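Local coordinates for arginine 3rd transport system periplasmic binding protein (Legionella pneumophila subsp. pneumophila str. Philadelphia 1, PDB 3KZG) that probably binds arginine in the periplasm and hands it to a membrane transport system for uptake, at residues 209-212 / 213-216; 221-224 / 225-229. All blocks are in the same frame, centred on the assembly; numbering follows the deposited sequence.

Contact 1 of 2, residues 209-212 / 213-216; sequences NKIL and LEME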
# COMPACT_ATOMS: atom_id res chain seq x y z
N ASN A 209 3.26 -23.32 -8.93
CA ASN A 209 4.13 -22.43 -8.16
C ASN A 209 4.13 -21.05 -8.81
O ASN A 209 4.00 -20.03 -8.11
CB ASN A 209 5.55 -23.00 -8.08
CG ASN A 209 5.63 -24.22 -7.18
OD1 ASN A 209 4.72 -24.48 -6.39
ND2 ASN A 209 6.73 -24.97 -7.29
N LYS A 210 4.28 -21.00 -10.13
CA LYS A 210 4.27 -19.72 -10.82
C LYS A 210 2.96 -19.00 -10.55
O LYS A 210 2.96 -17.80 -10.26
CB LYS A 210 4.47 -19.91 -12.33
CG LYS A 210 5.87 -20.39 -12.69
CD LYS A 210 6.24 -20.11 -14.15
CE LYS A 210 5.44 -20.94 -15.13
NZ LYS A 210 5.97 -20.84 -16.52
N ILE A 211 1.85 -19.73 -10.61
CA ILE A 211 0.52 -19.16 -10.36
C ILE A 211 0.44 -18.58 -8.95
O ILE A 211 -0.12 -17.50 -8.75
CB ILE A 211 -0.61 -20.23 -10.51
CG1 ILE A 211 -0.72 -20.69 -11.96
CG2 ILE A 211 -1.94 -19.65 -10.06
CD1 ILE A 211 -1.01 -19.57 -12.94
N LEU A 212 0.98 -19.31 -7.97
CA LEU A 212 0.96 -18.86 -6.58
C LEU A 212 1.75 -17.57 -6.43
O LEU A 212 1.36 -16.68 -5.68
CB LEU A 212 1.55 -19.94 -5.66
CG LEU A 212 0.68 -21.17 -5.35
CD1 LEU A 212 1.51 -22.20 -4.58
CD2 LEU A 212 -0.53 -20.74 -4.54
N LEU A 213 2.87 -17.47 -7.15
CA LEU A 213 3.69 -16.27 -7.10
C LEU A 213 2.95 -15.09 -7.73
O LEU A 213 2.98 -13.98 -7.20
CB LEU A 213 5.03 -16.51 -7.80
CG LEU A 213 5.98 -17.48 -7.07
CD1 LEU A 213 7.20 -17.80 -7.91
CD2 LEU A 213 6.38 -16.85 -5.74
N GLU A 214 2.26 -15.33 -8.85
CA GLU A 214 1.52 -14.27 -9.53
C GLU A 214 0.32 -13.82 -8.71
O GLU A 214 -0.11 -12.67 -8.81
CB GLU A 214 1.08 -14.76 -10.91
CG GLU A 214 2.24 -15.39 -11.67
CD GLU A 214 1.83 -16.01 -13.00
OE1 GLU A 214 0.79 -16.68 -13.05
OE2 GLU A 214 2.58 -15.82 -13.98
N MSE A 215 -0.24 -14.71 -7.89
CA MSE A 215 -1.37 -14.34 -7.05
C MSE A 215 -0.90 -13.50 -5.86
O MSE A 215 -1.61 -12.63 -5.37
CB MSE A 215 -2.08 -15.60 -6.51
CG MSE A 215 -3.01 -16.29 -7.49
SE MSE A 215 -3.75 -17.85 -6.73
CE MSE A 215 -5.03 -16.99 -5.53
N GLU A 216 0.31 -13.78 -5.40
CA GLU A 216 0.85 -13.04 -4.28
C GLU A 216 1.24 -11.66 -4.78
O GLU A 216 1.20 -10.68 -4.04
CB GLU A 216 2.04 -13.78 -3.67
CG GLU A 216 1.67 -15.20 -3.26
CD GLU A 216 2.81 -15.98 -2.65
OE1 GLU A 216 3.92 -15.98 -3.21
OE2 GLU A 216 2.58 -16.64 -1.62
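Ile-211 meets side chains from the next turn of helix 202-217 on both of its branches. Its CD1 lies 3.4 Å from OE1 of Glu-214, where the two side chains pass at a slant. The Glu-214 chain runs back along the helix, with CG anti to its own carbonyl carbon (chi1 -49°) and the rest extended. This brings the carboxylate beside the isoleucine. The other branch, CG2, is 4.2 Å from SE of Met-215, a selenomethionine. That chain bends at chi3 (75°), which turns its end off from the preceding turn. It also packs on Glu-36 and Arg-40 of helix 29-40 and on Tyr-221. CG of Leu-213 sits 3.4 Å from O of Asn-209. The same carbonyl accepts a hydrogen bond from N of Leu-213 at 3.0 Å. Two residues on, N of Met-215 hydrogen-bonds to O of Ile-211 at 2.9 Å. These are the i to i+4 links of an alpha helix. OD1 of Asn-209 accepts a hydrogen bond from N of Leu-85. NZ of Lys-210 hydrogen-bonds to OG of Ser-188 of the second subunit. The chemistry is split. Ile-211, Leu-212 and Met-215 give an apolar side to helix 29-40. Toward the second subunit, Glu-214 nears its Glu-89 and Glu-216 nears its Glu-216, and such paired acids may share a proton or raise each other's pKa.

Contact 2 of 2, residues 221-224 / 225-229; sequences YLRL and YSEYF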
# COMPACT_ATOMS: atom_id res chain seq x y z
N TYR A 221 -4.10 -13.19 -3.71
CA TYR A 221 -3.82 -14.03 -2.55
C TYR A 221 -4.11 -13.31 -1.24
O TYR A 221 -4.74 -13.88 -0.35
CB TYR A 221 -2.37 -14.51 -2.56
CG TYR A 221 -1.95 -15.15 -1.26
CD1 TYR A 221 -1.36 -14.40 -0.24
CD2 TYR A 221 -2.18 -16.51 -1.02
CE1 TYR A 221 -1.02 -14.97 0.98
CE2 TYR A 221 -1.84 -17.09 0.20
CZ TYR A 221 -1.27 -16.32 1.20
OH TYR A 221 -0.95 -16.87 2.42
N LEU A 222 -3.65 -12.07 -1.12
CA LEU A 222 -3.86 -11.29 0.09
C LEU A 222 -5.35 -11.10 0.38
O LEU A 222 -5.79 -11.29 1.52
CB LEU A 222 -3.19 -9.93 -0.02
CG LEU A 222 -3.28 -9.03 1.23
CD1 LEU A 222 -2.73 -9.78 2.44
CD2 LEU A 222 -2.50 -7.75 1.00
N ARG A 223 -6.11 -10.75 -0.65
CA ARG A 223 -7.54 -10.54 -0.49
C ARG A 223 -8.23 -11.79 0.05
O ARG A 223 -8.99 -11.72 1.01
CB ARG A 223 -8.17 -10.13 -1.83
CG ARG A 223 -9.66 -9.81 -1.71
CD ARG A 223 -10.23 -9.19 -2.99
NE ARG A 223 -10.14 -10.09 -4.14
CZ ARG A 223 -9.12 -10.10 -5.00
NH1 ARG A 223 -8.11 -9.25 -4.86
NH2 ARG A 223 -9.12 -10.96 -6.01
N LEU A 224 -7.95 -12.94 -0.56
CA LEU A 224 -8.57 -14.17 -0.10
C LEU A 224 -8.13 -14.50 1.32
O LEU A 224 -8.96 -14.76 2.20
CB LEU A 224 -8.21 -15.32 -1.03
CG LEU A 224 -8.80 -16.67 -0.63
CD1 LEU A 224 -10.33 -16.60 -0.69
CD2 LEU A 224 -8.27 -17.75 -1.57
N TYR A 225 -6.82 -14.49 1.55
CA TYR A 225 -6.27 -14.79 2.86
C TYR A 225 -6.88 -13.93 3.96
O TYR A 225 -7.25 -14.43 5.03
CB TYR A 225 -4.76 -14.60 2.85
CG TYR A 225 -4.09 -15.00 4.14
CD1 TYR A 225 -3.64 -16.30 4.34
CD2 TYR A 225 -3.94 -14.08 5.18
CE1 TYR A 225 -3.06 -16.68 5.55
CE2 TYR A 225 -3.36 -14.45 6.38
CZ TYR A 225 -2.92 -15.74 6.56
OH TYR A 225 -2.36 -16.09 7.76
N SER A 226 -6.99 -12.63 3.70
CA SER A 226 -7.53 -11.71 4.69
C SER A 226 -9.00 -11.95 5.00
O SER A 226 -9.44 -11.75 6.12
CB SER A 226 -7.32 -10.26 4.24
OG SER A 226 -8.03 -9.97 3.05
N GLU A 227 -9.76 -12.41 4.00
CA GLU A 227 -11.18 -12.69 4.19
C GLU A 227 -11.39 -13.80 5.22
O GLU A 227 -12.40 -13.84 5.91
CB GLU A 227 -11.84 -13.12 2.87
CG GLU A 227 -11.73 -12.11 1.73
CD GLU A 227 -12.47 -12.55 0.48
OE1 GLU A 227 -13.73 -12.52 0.48
OE2 GLU A 227 -11.81 -12.94 -0.50
N TYR A 228 -10.41 -14.70 5.31
CA TYR A 228 -10.49 -15.82 6.23
C TYR A 228 -9.73 -15.66 7.53
O TYR A 228 -10.24 -16.01 8.59
CB TYR A 228 -9.97 -17.09 5.55
CG TYR A 228 -10.96 -17.78 4.65
CD1 TYR A 228 -11.85 -18.73 5.15
CD2 TYR A 228 -11.01 -17.48 3.29
CE1 TYR A 228 -12.76 -19.38 4.32
CE2 TYR A 228 -11.92 -18.12 2.45
CZ TYR A 228 -12.79 -19.06 2.97
OH TYR A 228 -13.67 -19.70 2.12
N PHE A 229 -8.51 -15.14 7.46
CA PHE A 229 -7.68 -15.03 8.64
C PHE A 229 -7.32 -13.61 9.07
O PHE A 229 -7.82 -12.64 8.45
CB PHE A 229 -6.41 -15.86 8.40
CG PHE A 229 -6.68 -17.17 7.69
CD1 PHE A 229 -7.36 -18.21 8.33
CD2 PHE A 229 -6.28 -17.36 6.37
CE1 PHE A 229 -7.64 -19.41 7.67
CE2 PHE A 229 -6.55 -18.55 5.69
CZ PHE A 229 -7.24 -19.58 6.34
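Tyr-221 and Tyr-225 form the aromatic part of this contact. Their side chains run side by side in the same direction, both with CG anti to the backbone N. The planes are 28° apart, yet the rings are displaced and little of one lies over the other. Their centroids are 5.7 Å apart. CB of Tyr-225 lies over one face of the Tyr-221 ring, near its rim. OH of Tyr-221 comes within 3.4 Å of CD1 of Tyr-225 and also hydrogen-bonds to O of Tyr-87.

The apolar part is Leu-224 against Tyr-228. These two also run alongside each other, with CD1 of Leu-224 3.8 Å from CE2 of Tyr-228. The hydroxyl of Tyr-228 hydrogen-bonds to OD2 of Asp-32.

Among the polar contacts, N of Tyr-225 hydrogen-bonds to O of Tyr-221 at 2.9 Å, and N of Ser-226 to O of Leu-222 at 2.8 Å. OG of Ser-226 has O of Leu-222 and O of Arg-223 within hydrogen-bonding reach, but its one proton can serve only one at a time. Near the end of the helix, N of Tyr-228 and N of Phe-229 both hydrogen-bond to O of Tyr-225.

This is i to i+4 side-chain pairing on an alpha helix, here the C-terminal helix 220-228, packed by Leu-224 and Tyr-228 against helix 29-40.

How the contacts relate
Contact 1 comes first along the chain, on helix 202-217. Contact 2 follows on helix 220-228, the last helix of the modelled chain. Their centres are about 15 Å apart, on the same side of the chain's centre. The two helices meet at the short turn between them. There O of Met-215 and N of Tyr-221 are 3.0 Å apart, a probable hydrogen bond, and CB of Tyr-221 packs on CA of Glu-216. Both helices touch helix 29-40. The pair thus belongs to the lobe with strand 4-13, one of the two lobes of the type 2 periplasmic binding fold. Both contacts also reach the second subunit, which places this helix pair at a subunit interface.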